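Local atomic coordinates of sulfate adenylyltransferase (PDB entry 4DNX), a protein that catalyses the reaction of sulfate with ATP that yields adenosine 5'-phosphosulfate and diphosphate, an adenylyl transfer of sulfur metabolism. Residues V5-L10 with Y51-D56; D103-G108 with F166-T171; V224-L229 with V260-Y265. All coordinates share one frame; numbering follows the deposited sequence.

Contact 1 of 3, residues V5-L10 with Y51-D56; sequences VGSDEL and YFSPLD
Ser53 meets Leu10 and, through a water, Ser7 and Val5; no hydrogen bond passes directly between residues 5-10 and 51-56. Ser53 OG lies anti to the backbone N (chi1 177°), beside the carbonyl carbon, and comes 3.6 Å from Leu10 CA. The backbone N of Arg11 bonds the same oxygen. The methyl CD2 of Leu10 packs 3.8 Å from Ser53 CB, a small carbon that lets the branched side chain come close. The water gives one hydrogen to Val5 O and the other to Ser7 OG, 2.8 Å away, and also bonds Ser53 OG, so three polar atoms from the two loops share it. Ser7 OG sits between its own backbone N and carbonyl carbon (chi1 62°), turned back on its own loop, where it donates to Glu9 O at 2.7 Å from above the carbonyl plane. A small hydroxyl suits this place because it can accept from the water and donate to Glu9 O at once. Pro54 lays its ring on the same loop, CD standing 3.4 Å from Val5 O. Gly6 adopts a positive phi (79°), easy for glycine. Outside the pair, Val5 and Pro54 rest on Tyr282 of helix 274-287, and Asn286 of the same helix bonds Val5 N and Ser53 O, while Leu10 also touches Val181 and Arg184 of helix 180-190.

Contact 2 of 3, residues D103-G108 with F166-T171; sequences DPNVEG and FSYFQT
Ser167 opens the contact by donating its hydroxyl to Asp103, a short bond of 2.5 Å from Ser167 OG to Asp103 OD2. Its OG is anti to the backbone N (chi1 -172°), and the proton goes to the syn lone pair of OD2, on the side of the other carboxylate oxygen. A water also donates to Ser167 OG and to Asp103 OD1, and takes a hydrogen from Asn105 ND2, whose amide is bonded to Ser38 as well. Serine suits this place because one small hydroxyl gives a proton to the carboxylate and receives one from the water. Donors at both oxygens would probably help to keep the buried carboxylate ionised. Beside it, CG2 of Val106 packs 4.1 Å from Ser167 OG.

Tyr168 comes next. Asn105 CB lies 3.7 Å from Tyr168 CD1, and the amide plane stands almost upright to the ring, at 89°. Val106 CG2 touches Tyr168 CB at 4.3 Å; the same methyl covers Tyr168 N, which has no hydrogen-bond partner. Phe169 follows, its CD1 3.7 Å above one face of the Tyr168 ring, toward the rim. Farther on, Gln170 and Thr171 face Gln170 and His21 of the second subunit.

Within residues 103-108, Asp103 OD1 accepts from Asn105 N at 3.0 Å, which makes an Asx turn. Thus an Asx turn in the hairpin loop between strands 98-102 and 111-116 of the PUA-like domain's sheet is pinned to Ser167 and Tyr168, where the chain leads into helix 167-172.

Contact 3 of 3, residues V224-L229 with V260-Y265; sequences VVIHML and VMVTGY
Met261 N donates to Val224 O, the first of five backbone hydrogen bonds that join the parallel strands 224-229 and 260-265. Ile226 N donates to Met261 O, Thr263 N to Ile226 O, Met228 N to Thr263 O and Tyr265 N to Met228 O. Thr263 OG1, held between its backbone N and carbonyl carbon (chi1 68°), adds a second donor to Ile226 O, 3.1 Å away and above the carbonyl plane. Gly264 suits the closest pairing, because a CB there would press on Met228 O.

The aromatic contact is an offset stack of the His227 and Tyr265 rings, centroids 4.5 Å apart and planes at 24°. Tyr265 CD1 lies 3.4 Å over the centre of the imidazole, and Thr263 OG1 meets its edge 3.2 Å from His227 CD2. Arg284 and Tyr51 bond the two ring nitrogens of His227; replacing His227 by an alanine would probably leave Arg284 NE and Tyr51 OH without this partner and Tyr265 without its stacking ring.

Apolar contacts make up the face of Ile226 and Met228, where Ile226 CD1 meets Val260 CG1 at 3.8 Å and Met228 CE meets Val262 CG1 at 3.7 Å. Helix 240-254 covers Ile226 and Met228 there and links the strands, forming a beta-alpha-beta unit at one edge of the Rossmann-like parallel sheet.

Along the chain the contacts follow in series, each closing before the next opens. The centres of contacts 1 and 2 are about 24 Å apart, and helix 38-48 of the PUA-like domain borders both. Contact 3 belongs to the parallel sheet of the ATP-sulfurylase domain, about 20 Å from contact 1 and about 21 Å from contact 2, centre to centre. Contacts 1 and 3 nevertheless touch, Tyr51 OH lying 3.0 Å from His227 NE2 in a probable hydrogen bond, and both lean on helices 180-190 and 274-287. That junction joins the two domains, while contacts 2 and 3 each also reach the second subunit of the dimer.

Contact 1 of 3, residues V5-L10 with Y51-D56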
ATOM      1  N   VAL A   5     -13.178  -2.012  17.526  1.00 15.53           N
ATOM      2  CA  VAL A   5     -13.822  -2.910  18.462  1.00 16.31           C
ATOM      3  C   VAL A   5     -12.999  -3.004  19.744  1.00 17.62           C
ATOM      4  O   VAL A   5     -11.846  -3.332  19.671  1.00 16.44           O
ATOM      5  CB  VAL A   5     -14.022  -4.339  17.862  1.00 16.56           C
ATOM      6  CG1 VAL A   5     -14.873  -5.175  18.834  1.00 19.52           C
ATOM      7  CG2 VAL A   5     -14.745  -4.244  16.495  1.00 17.07           C
ATOM      8  N   GLY A   6     -13.591  -2.676  20.881  1.00 17.17           N
ATOM      9  CA  GLY A   6     -12.893  -2.877  22.193  1.00 21.04           C
ATOM     10  C   GLY A   6     -11.839  -1.867  22.614  1.00 21.87           C
ATOM     11  O   GLY A   6     -11.179  -2.075  23.637  1.00 26.10           O
ATOM     12  N   SER A   7     -11.661  -0.790  21.841  1.00 22.57           N
ATOM     13  CA  SER A   7     -10.756   0.321  22.212  1.00 22.09           C
ATOM     14  C   SER A   7     -11.086   1.583  21.434  1.00 21.95           C
ATOM     15  O   SER A   7     -11.811   1.546  20.447  1.00 19.66           O
ATOM     16  CB  SER A   7      -9.293  -0.045  21.926  1.00 22.79           C
ATOM     17  OG  SER A   7      -9.130  -0.271  20.534  1.00 25.60           O
ATOM     18  N   ASP A   8     -10.527   2.715  21.848  1.00 21.84           N
ATOM     19  CA  ASP A   8     -10.829   3.954  21.134  1.00 22.40           C
ATOM     20  C   ASP A   8      -9.984   4.161  19.874  1.00 19.90           C
ATOM     21  O   ASP A   8     -10.374   4.903  18.960  1.00 20.18           O
ATOM     22  CB  ASP A   8     -10.663   5.153  22.071  1.00 25.55           C
ATOM     23  CG  ASP A   8     -11.681   5.163  23.224  1.00 33.23           C
ATOM     24  OD1 ASP A   8     -12.797   4.610  23.090  1.00 33.72           O
ATOM     25  OD2 ASP A   8     -11.369   5.784  24.263  1.00 34.07           O
ATOM     26  N   GLU A   9      -8.827   3.508  19.831  1.00 20.14           N
ATOM     27  CA  GLU A   9      -7.928   3.557  18.672  1.00 19.60           C
ATOM     28  C   GLU A   9      -7.455   2.167  18.333  1.00 16.70           C
ATOM     29  O   GLU A   9      -7.331   1.325  19.228  1.00 15.33           O
ATOM     30  CB  GLU A   9      -6.705   4.411  19.005  1.00 24.07           C
ATOM     31  CG  GLU A   9      -7.112   5.853  19.306  1.00 35.58           C
ATOM     32  CD  GLU A   9      -6.112   6.857  18.798  1.00 48.04           C
ATOM     33  OE1 GLU A   9      -4.894   6.639  19.007  1.00 52.27           O
ATOM     34  OE2 GLU A   9      -6.554   7.864  18.194  1.00 59.73           O
ATOM     35  N   LEU A  10      -7.185   1.927  17.049  1.00 14.58           N
ATOM     36  CA  LEU A  10      -6.573   0.641  16.642  1.00 13.26           C
ATOM     37  C   LEU A  10      -5.226   0.438  17.326  1.00 13.87           C
ATOM     38  O   LEU A  10      -4.462   1.403  17.563  1.00 14.49           O
ATOM     39  CB  LEU A  10      -6.362   0.562  15.135  1.00 12.37           C
ATOM     40  CG  LEU A  10      -7.647   0.485  14.302  1.00 11.93           C
ATOM     41  CD1 LEU A  10      -7.222   0.556  12.810  1.00 12.16           C
ATOM     42  CD2 LEU A  10      -8.485  -0.806  14.540  1.00 11.87           C
ATOM     43  N   TYR A  51      -6.389  -5.488  11.875  1.00  9.73           N
ATOM     44  CA  TYR A  51      -7.705  -6.085  11.683  1.00  9.53           C
ATOM     45  C   TYR A  51      -8.225  -6.800  12.953  1.00  9.54           C
ATOM     46  O   TYR A  51      -9.443  -6.852  13.192  1.00  9.96           O
ATOM     47  CB  TYR A  51      -7.661  -7.066  10.526  1.00  8.85           C
ATOM     48  CG  TYR A  51      -7.592  -6.386   9.162  1.00  8.69           C
ATOM     49  CD1 TYR A  51      -8.702  -5.680   8.663  1.00 10.02           C
ATOM     50  CD2 TYR A  51      -6.430  -6.468   8.370  1.00  9.08           C
ATOM     51  CE1 TYR A  51      -8.649  -5.052   7.408  1.00  9.84           C
ATOM     52  CE2 TYR A  51      -6.334  -5.874   7.122  1.00  9.48           C
ATOM     53  CZ  TYR A  51      -7.473  -5.160   6.634  1.00  9.74           C
ATOM     54  OH  TYR A  51      -7.404  -4.589   5.393  1.00 11.36           O
ATOM     55  N   PHE A  52      -7.316  -7.383  13.754  1.00 10.18           N
ATOM     56  CA  PHE A  52      -7.727  -8.103  14.964  1.00 10.45           C
ATOM     57  C   PHE A  52      -7.440  -7.290  16.227  1.00 10.86           C
ATOM     58  O   PHE A  52      -7.319  -7.813  17.343  1.00 12.10           O
ATOM     59  CB  PHE A  52      -7.056  -9.489  15.025  1.00 10.45           C
ATOM     60  CG  PHE A  52      -7.540 -10.477  13.982  1.00 10.49           C
ATOM     61  CD1 PHE A  52      -8.654 -10.238  13.144  1.00 10.81           C
ATOM     62  CD2 PHE A  52      -6.837 -11.649  13.819  1.00 10.42           C
ATOM     63  CE1 PHE A  52      -9.067 -11.196  12.210  1.00 10.89           C
ATOM     64  CE2 PHE A  52      -7.236 -12.635  12.859  1.00 11.29           C
ATOM     65  CZ  PHE A  52      -8.315 -12.407  12.063  1.00 11.31           C
ATOM     66  N   SER A  53      -7.414  -5.967  16.063  1.00 11.78           N
ATOM     67  CA  SER A  53      -7.263  -5.110  17.229  1.00 11.55           C
ATOM     68  C   SER A  53      -8.414  -5.212  18.248  1.00 13.13           C
ATOM     69  O   SER A  53      -9.560  -5.479  17.821  1.00 12.96           O
ATOM     70  CB  SER A  53      -7.238  -3.626  16.755  1.00 12.96           C
ATOM     71  OG  SER A  53      -7.156  -2.713  17.866  1.00 12.59           O
ATOM     72  N   PRO A  54      -8.039  -5.490  19.490  1.00 13.82           N
ATOM     73  CA  PRO A  54      -6.920  -4.839  20.168  1.00 13.46           C
ATOM     74  C   PRO A  54      -6.068  -6.008  20.692  1.00 14.08           C
ATOM     75  O   PRO A  54      -5.278  -5.829  21.644  1.00 14.37           O
ATOM     76  CB  PRO A  54      -7.570  -4.082  21.337  1.00 14.74           C
ATOM     77  CG  PRO A  54      -8.708  -4.941  21.714  1.00 15.17           C
ATOM     78  CD  PRO A  54      -9.237  -5.473  20.381  1.00 13.24           C
ATOM     79  N   LEU A  55      -6.221  -7.204  20.116  1.00 12.82           N
ATOM     80  CA  LEU A  55      -5.496  -8.364  20.665  1.00 13.49           C
ATOM     81  C   LEU A  55      -3.987  -8.262  20.439  1.00 14.01           C
ATOM     82  O   LEU A  55      -3.513  -7.704  19.439  1.00 13.10           O
ATOM     83  CB  LEU A  55      -6.030  -9.674  20.054  1.00 15.46           C
ATOM     84  CG  LEU A  55      -7.296 -10.255  20.714  1.00 19.82           C
ATOM     85  CD1 LEU A  55      -8.444  -9.300  20.703  1.00 22.42           C
ATOM     86  CD2 LEU A  55      -7.709 -11.517  19.965  1.00 20.51           C
ATOM     87  N   ASP A  56      -3.218  -8.826  21.380  1.00 14.61           N
ATOM     88  CA  ASP A  56      -1.741  -8.658  21.310  1.00 16.60           C
ATOM     89  C   ASP A  56      -0.942  -9.785  20.699  1.00 15.12           C
ATOM     90  O   ASP A  56       0.238  -9.603  20.402  1.00 14.50           O
ATOM     91  CB  ASP A  56      -1.134  -8.271  22.680  1.00 21.00           C
ATOM     92  CG  ASP A  56      -1.203  -9.366  23.694  1.00 29.53           C
ATOM     93  OD1 ASP A  56      -1.412 -10.561  23.333  1.00 31.73           O
ATOM     94  OD2 ASP A  56      -1.010  -9.033  24.892  1.00 31.91           O
TER
HETATM   95  O   HOH W   1      -9.538  -2.189  18.535  1.00 20.62           O

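Contact 2 of 3, residues D103-G108 with F166-T171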
ATOM      1  N   ASP A 103       7.856 -17.680   8.269  1.00 11.48           N
ATOM      2  CA  ASP A 103       6.722 -17.726   7.342  1.00 11.79           C
ATOM      3  C   ASP A 103       6.768 -19.036   6.509  1.00 11.42           C
ATOM      4  O   ASP A 103       7.725 -19.269   5.785  1.00 12.87           O
ATOM      5  CB  ASP A 103       6.851 -16.519   6.391  1.00 12.62           C
ATOM      6  CG  ASP A 103       5.567 -16.178   5.701  1.00 15.24           C
ATOM      7  OD1 ASP A 103       4.686 -17.071   5.484  1.00 13.68           O
ATOM      8  OD2 ASP A 103       5.399 -14.959   5.381  1.00 13.94           O
ATOM      9  N   PRO A 104       5.696 -19.830   6.571  1.00 11.29           N
ATOM     10  CA  PRO A 104       5.645 -21.051   5.746  1.00 12.72           C
ATOM     11  C   PRO A 104       5.393 -20.793   4.266  1.00 13.31           C
ATOM     12  O   PRO A 104       5.572 -21.723   3.442  1.00 15.11           O
ATOM     13  CB  PRO A 104       4.465 -21.825   6.356  1.00 12.34           C
ATOM     14  CG  PRO A 104       3.500 -20.759   6.798  1.00 11.10           C
ATOM     15  CD  PRO A 104       4.502 -19.717   7.421  1.00 11.50           C
ATOM     16  N   ASN A 105       5.015 -19.568   3.918  1.00 12.87           N
ATOM     17  CA  ASN A 105       4.537 -19.274   2.545  1.00 13.24           C
ATOM     18  C   ASN A 105       5.463 -18.377   1.707  1.00 14.18           C
ATOM     19  O   ASN A 105       5.053 -17.791   0.697  1.00 14.84           O
ATOM     20  CB  ASN A 105       3.156 -18.651   2.604  1.00 13.47           C
ATOM     21  CG  ASN A 105       2.101 -19.601   3.164  1.00 16.28           C
ATOM     22  OD1 ASN A 105       2.072 -20.834   2.855  1.00 18.65           O
ATOM     23  ND2 ASN A 105       1.232 -19.044   3.973  1.00 15.77           N
ATOM     24  N   VAL A 106       6.692 -18.233   2.170  1.00 14.24           N
ATOM     25  CA  VAL A 106       7.743 -17.502   1.454  1.00 14.70           C
ATOM     26  C   VAL A 106       8.995 -18.347   1.412  1.00 16.07           C
ATOM     27  O   VAL A 106       9.440 -18.864   2.464  1.00 16.04           O
ATOM     28  CB  VAL A 106       8.004 -16.096   2.123  1.00 14.78           C
ATOM     29  CG1 VAL A 106       9.142 -15.363   1.368  1.00 15.58           C
ATOM     30  CG2 VAL A 106       6.696 -15.268   2.137  1.00 14.20           C
ATOM     31  N   GLU A 107       9.569 -18.494   0.209  1.00 17.70           N
ATOM     32  CA  GLU A 107      10.754 -19.365  -0.013  1.00 20.56           C
ATOM     33  C   GLU A 107      11.867 -18.993   0.972  1.00 20.63           C
ATOM     34  O   GLU A 107      12.183 -17.808   1.147  1.00 21.22           O
ATOM     35  CB  GLU A 107      11.241 -19.262  -1.470  1.00 25.42           C
ATOM     36  CG  GLU A 107      12.303 -20.302  -1.915  1.00 32.74           C
ATOM     37  CD  GLU A 107      12.415 -20.427  -3.453  1.00 38.51           C
ATOM     38  OE1 GLU A 107      11.473 -20.021  -4.192  1.00 44.99           O
ATOM     39  OE2 GLU A 107      13.460 -20.939  -3.936  1.00 43.13           O
ATOM     40  N   GLY A 108      12.428 -20.001   1.637  1.00 20.41           N
ATOM     41  CA  GLY A 108      13.479 -19.788   2.639  1.00 20.49           C
ATOM     42  C   GLY A 108      12.998 -19.503   4.062  1.00 20.13           C
ATOM     43  O   GLY A 108      13.844 -19.407   4.978  1.00 22.16           O
ATOM     44  N   PHE A 166       4.182  -8.154   6.156  1.00 10.35           N
ATOM     45  CA  PHE A 166       2.862  -8.714   5.844  1.00 10.68           C
ATOM     46  C   PHE A 166       2.933  -9.836   4.855  1.00 12.07           C
ATOM     47  O   PHE A 166       1.959 -10.076   4.102  1.00 11.90           O
ATOM     48  CB  PHE A 166       1.949  -7.585   5.359  1.00 10.60           C
ATOM     49  CG  PHE A 166       1.774  -6.492   6.407  1.00 11.49           C
ATOM     50  CD1 PHE A 166       1.201  -6.795   7.637  1.00 11.24           C
ATOM     51  CD2 PHE A 166       2.111  -5.168   6.150  1.00 12.61           C
ATOM     52  CE1 PHE A 166       1.020  -5.821   8.625  1.00 12.93           C
ATOM     53  CE2 PHE A 166       1.896  -4.170   7.148  1.00 12.82           C
ATOM     54  CZ  PHE A 166       1.357  -4.492   8.372  1.00 12.53           C
ATOM     55  N   SER A 167       4.057 -10.541   4.872  1.00 11.76           N
ATOM     56  CA  SER A 167       4.176 -11.811   4.105  1.00 12.55           C
ATOM     57  C   SER A 167       4.025 -11.544   2.566  1.00 13.87           C
ATOM     58  O   SER A 167       4.252 -10.406   2.042  1.00 14.63           O
ATOM     59  CB  SER A 167       3.173 -12.829   4.694  1.00 13.52           C
ATOM     60  OG  SER A 167       3.330 -14.163   4.143  1.00 13.43           O
ATOM     61  N   TYR A 168       3.608 -12.579   1.827  1.00 12.73           N
ATOM     62  CA  TYR A 168       3.466 -12.492   0.408  1.00 13.58           C
ATOM     63  C   TYR A 168       2.244 -11.671   0.030  1.00 13.45           C
ATOM     64  O   TYR A 168       2.127 -11.251  -1.144  1.00 15.08           O
ATOM     65  CB  TYR A 168       3.380 -13.920  -0.204  1.00 13.80           C
ATOM     66  CG  TYR A 168       2.079 -14.629   0.056  1.00 13.77           C
ATOM     67  CD1 TYR A 168       1.903 -15.423   1.197  1.00 14.21           C
ATOM     68  CD2 TYR A 168       1.039 -14.547  -0.859  1.00 14.31           C
ATOM     69  CE1 TYR A 168       0.684 -16.093   1.439  1.00 13.50           C
ATOM     70  CE2 TYR A 168      -0.159 -15.159  -0.619  1.00 14.92           C
ATOM     71  CZ  TYR A 168      -0.326 -15.963   0.489  1.00 14.86           C
ATOM     72  OH  TYR A 168      -1.523 -16.606   0.696  1.00 14.87           O
ATOM     73  N   PHE A 169       1.351 -11.395   0.984  1.00 12.39           N
ATOM     74  CA  PHE A 169       0.135 -10.636   0.639  1.00 13.10           C
ATOM     75  C   PHE A 169       0.523  -9.224   0.168  1.00 15.58           C
ATOM     76  O   PHE A 169      -0.107  -8.662  -0.752  1.00 16.34           O
ATOM     77  CB  PHE A 169      -0.790 -10.520   1.854  1.00 11.98           C
ATOM     78  CG  PHE A 169      -1.218 -11.859   2.420  1.00 13.46           C
ATOM     79  CD1 PHE A 169      -2.039 -12.722   1.663  1.00 14.05           C
ATOM     80  CD2 PHE A 169      -0.780 -12.282   3.664  1.00 12.98           C
ATOM     81  CE1 PHE A 169      -2.474 -13.962   2.186  1.00 14.73           C
ATOM     82  CE2 PHE A 169      -1.184 -13.535   4.200  1.00 15.55           C
ATOM     83  CZ  PHE A 169      -2.035 -14.381   3.457  1.00 14.55           C
ATOM     84  N   GLN A 170       1.504  -8.612   0.847  1.00 16.01           N
ATOM     85  CA  GLN A 170       2.003  -7.311   0.390  1.00 15.97           C
ATOM     86  C   GLN A 170       2.946  -7.401  -0.782  1.00 15.96           C
ATOM     87  O   GLN A 170       2.758  -6.661  -1.759  1.00 16.21           O
ATOM     88  CB  GLN A 170       2.601  -6.412   1.506  1.00 17.72           C
ATOM     89  CG  GLN A 170       2.678  -4.933   0.997  1.00 20.87           C
ATOM     90  CD  GLN A 170       2.913  -3.904   2.101  1.00 24.97           C
ATOM     91  OE1 GLN A 170       3.757  -4.124   2.971  1.00 24.23           O
ATOM     92  NE2 GLN A 170       2.189  -2.746   2.029  1.00 21.81           N
ATOM     93  N   THR A 171       3.898  -8.349  -0.752  1.00 14.48           N
ATOM     94  CA  THR A 171       4.890  -8.475  -1.811  1.00 15.99           C
ATOM     95  C   THR A 171       4.232  -8.763  -3.172  1.00 15.31           C
ATOM     96  O   THR A 171       4.645  -8.206  -4.204  1.00 15.31           O
ATOM     97  CB  THR A 171       5.893  -9.642  -1.496  1.00 18.10           C
ATOM     98  OG1 THR A 171       6.434  -9.427  -0.185  1.00 23.83           O
ATOM     99  CG2 THR A 171       7.073  -9.614  -2.508  1.00 23.24           C
TER
HETATM  100  O   HOH W   2       2.076 -16.373   5.033  1.00 13.54           O

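Contact 3 of 3, residues V224-L229 with V260-Y265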
ATOM      1  N   VAL A 224     -18.393   2.625  -0.820  1.00 10.61           N
ATOM      2  CA  VAL A 224     -18.195   1.172  -0.600  1.00 11.20           C
ATOM      3  C   VAL A 224     -16.700   0.836  -0.648  1.00 10.71           C
ATOM      4  O   VAL A 224     -15.952   1.355  -1.492  1.00 10.53           O
ATOM      5  CB  VAL A 224     -18.951   0.328  -1.641  1.00 11.67           C
ATOM      6  CG1 VAL A 224     -18.527   0.686  -3.093  1.00 13.14           C
ATOM      7  CG2 VAL A 224     -18.736  -1.183  -1.397  1.00 12.21           C
ATOM      8  N   VAL A 225     -16.262   0.019   0.318  1.00 10.62           N
ATOM      9  CA  VAL A 225     -14.925  -0.541   0.300  1.00 10.76           C
ATOM     10  C   VAL A 225     -15.109  -1.955  -0.267  1.00 10.93           C
ATOM     11  O   VAL A 225     -15.852  -2.765   0.351  1.00 12.17           O
ATOM     12  CB  VAL A 225     -14.324  -0.618   1.723  1.00 11.26           C
ATOM     13  CG1 VAL A 225     -12.910  -1.274   1.617  1.00 10.98           C
ATOM     14  CG2 VAL A 225     -14.180   0.800   2.335  1.00 12.00           C
ATOM     15  N   ILE A 226     -14.442  -2.234  -1.397  1.00 11.38           N
ATOM     16  CA  ILE A 226     -14.462  -3.594  -2.020  1.00 11.23           C
ATOM     17  C   ILE A 226     -13.208  -4.199  -1.407  1.00 11.94           C
ATOM     18  O   ILE A 226     -12.096  -3.713  -1.647  1.00 13.60           O
ATOM     19  CB  ILE A 226     -14.365  -3.501  -3.536  1.00 12.77           C
ATOM     20  CG1 ILE A 226     -15.637  -2.802  -4.104  1.00 13.97           C
ATOM     21  CG2 ILE A 226     -14.244  -4.932  -4.096  1.00 11.97           C
ATOM     22  CD1 ILE A 226     -15.682  -2.578  -5.624  1.00 16.82           C
ATOM     23  N   HIS A 227     -13.397  -5.193  -0.560  1.00 11.31           N
ATOM     24  CA  HIS A 227     -12.307  -5.711   0.298  1.00 12.07           C
ATOM     25  C   HIS A 227     -11.997  -7.099  -0.266  1.00 13.04           C
ATOM     26  O   HIS A 227     -12.708  -8.064   0.021  1.00 14.39           O
ATOM     27  CB  HIS A 227     -12.820  -5.738   1.740  1.00 11.10           C
ATOM     28  CG  HIS A 227     -11.726  -5.697   2.779  1.00 11.59           C
ATOM     29  ND1 HIS A 227     -11.834  -6.356   3.985  1.00 12.56           N
ATOM     30  CD2 HIS A 227     -10.510  -5.115   2.777  1.00 13.45           C
ATOM     31  CE1 HIS A 227     -10.744  -6.147   4.710  1.00 12.43           C
ATOM     32  NE2 HIS A 227      -9.911  -5.403   3.995  1.00 12.63           N
ATOM     33  N   MET A 228     -10.949  -7.178  -1.073  1.00 12.60           N
ATOM     34  CA  MET A 228     -10.670  -8.412  -1.834  1.00 14.26           C
ATOM     35  C   MET A 228      -9.844  -9.384  -1.003  1.00 15.77           C
ATOM     36  O   MET A 228      -8.906  -8.973  -0.280  1.00 14.04           O
ATOM     37  CB  MET A 228      -9.931  -8.091  -3.143  1.00 17.79           C
ATOM     38  CG  MET A 228     -10.814  -7.283  -4.249  1.00 17.75           C
ATOM     39  SD  MET A 228      -9.839  -6.900  -5.707  1.00 24.19           S
ATOM     40  CE  MET A 228      -8.472  -5.917  -5.037  1.00 24.86           C
ATOM     41  N   LEU A 229     -10.209 -10.660  -1.062  1.00 14.92           N
ATOM     42  CA  LEU A 229      -9.464 -11.647  -0.297  1.00 15.75           C
ATOM     43  C   LEU A 229      -8.267 -12.015  -1.175  1.00 16.96           C
ATOM     44  O   LEU A 229      -8.431 -12.596  -2.254  1.00 18.94           O
ATOM     45  CB  LEU A 229     -10.354 -12.859   0.039  1.00 20.01           C
ATOM     46  CG  LEU A 229      -9.598 -14.050   0.664  1.00 21.35           C
ATOM     47  CD1 LEU A 229      -8.648 -13.620   1.822  1.00 23.43           C
ATOM     48  CD2 LEU A 229     -10.658 -15.016   1.136  1.00 26.43           C
ATOM     49  N   VAL A 260     -15.959   4.659  -4.417  1.00 12.32           N
ATOM     50  CA  VAL A 260     -15.416   3.280  -4.321  1.00 12.95           C
ATOM     51  C   VAL A 260     -13.963   3.294  -3.845  1.00 13.39           C
ATOM     52  O   VAL A 260     -13.199   4.153  -4.299  1.00 16.24           O
ATOM     53  CB  VAL A 260     -15.473   2.553  -5.682  1.00 12.71           C
ATOM     54  CG1 VAL A 260     -14.886   1.109  -5.563  1.00 13.29           C
ATOM     55  CG2 VAL A 260     -16.899   2.528  -6.218  1.00 14.08           C
ATOM     56  N   MET A 261     -13.614   2.379  -2.914  1.00 12.72           N
ATOM     57  CA  MET A 261     -12.244   2.097  -2.549  0.70 13.62           C
ATOM     58  C   MET A 261     -11.965   0.629  -2.824  1.00 13.04           C
ATOM     59  O   MET A 261     -12.631  -0.212  -2.258  1.00 16.19           O
ATOM     60  CB  MET A 261     -12.056   2.331  -1.051  0.70 15.54           C
ATOM     61  CG  MET A 261     -11.721   3.713  -0.677  0.70 20.42           C
ATOM     62  SD  MET A 261     -11.708   3.853   1.138  0.70 22.22           S
ATOM     63  CE  MET A 261     -10.463   2.631   1.548  0.70 18.43           C
ATOM     64  N   VAL A 262     -10.991   0.344  -3.690  1.00 12.59           N
ATOM     65  CA  VAL A 262     -10.599  -1.048  -4.028  1.00 13.69           C
ATOM     66  C   VAL A 262      -9.369  -1.444  -3.201  1.00 13.91           C
ATOM     67  O   VAL A 262      -8.302  -0.776  -3.255  1.00 15.72           O
ATOM     68  CB  VAL A 262     -10.339  -1.216  -5.533  1.00 16.66           C
ATOM     69  CG1 VAL A 262      -9.936  -2.663  -5.875  1.00 16.36           C
ATOM     70  CG2 VAL A 262     -11.624  -0.862  -6.343  1.00 16.63           C
ATOM     71  N   THR A 263      -9.530  -2.506  -2.417  1.00 12.09           N
ATOM     72  CA  THR A 263      -8.518  -2.819  -1.382  1.00 12.64           C
ATOM     73  C   THR A 263      -8.492  -4.310  -1.222  1.00 13.38           C
ATOM     74  O   THR A 263      -9.330  -5.034  -1.783  1.00 13.88           O
ATOM     75  CB  THR A 263      -8.913  -2.267   0.011  1.00 13.30           C
ATOM     76  OG1 THR A 263     -10.053  -2.974   0.508  1.00 14.15           O
ATOM     77  CG2 THR A 263      -9.183  -0.737  -0.028  1.00 15.94           C
ATOM     78  N   GLY A 264      -7.569  -4.771  -0.397  1.00 12.15           N
ATOM     79  CA  GLY A 264      -7.457  -6.213  -0.139  1.00 11.69           C
ATOM     80  C   GLY A 264      -6.794  -6.544   1.179  1.00 12.35           C
ATOM     81  O   GLY A 264      -6.101  -5.697   1.796  1.00 13.45           O
ATOM     82  N   TYR A 265      -6.980  -7.793   1.614  1.00 12.08           N
ATOM     83  CA  TYR A 265      -6.373  -8.218   2.858  1.00 11.48           C
ATOM     84  C   TYR A 265      -5.960  -9.676   2.712  1.00 12.44           C
ATOM     85  O   TYR A 265      -6.361 -10.350   1.774  1.00 12.64           O
ATOM     86  CB  TYR A 265      -7.369  -8.053   4.021  1.00 12.38           C
ATOM     87  CG  TYR A 265      -8.530  -9.025   3.980  1.00 12.07           C
ATOM     88  CD1 TYR A 265      -9.541  -8.894   3.040  1.00 13.63           C
ATOM     89  CD2 TYR A 265      -8.537 -10.152   4.828  1.00 13.09           C
ATOM     90  CE1 TYR A 265     -10.568  -9.786   2.995  1.00 16.77           C
ATOM     91  CE2 TYR A 265      -9.578 -11.080   4.776  1.00 17.03           C
ATOM     92  CZ  TYR A 265     -10.567 -10.887   3.839  1.00 17.56           C
ATOM     93  OH  TYR A 265     -11.615 -11.770   3.806  1.00 21.67           O
TER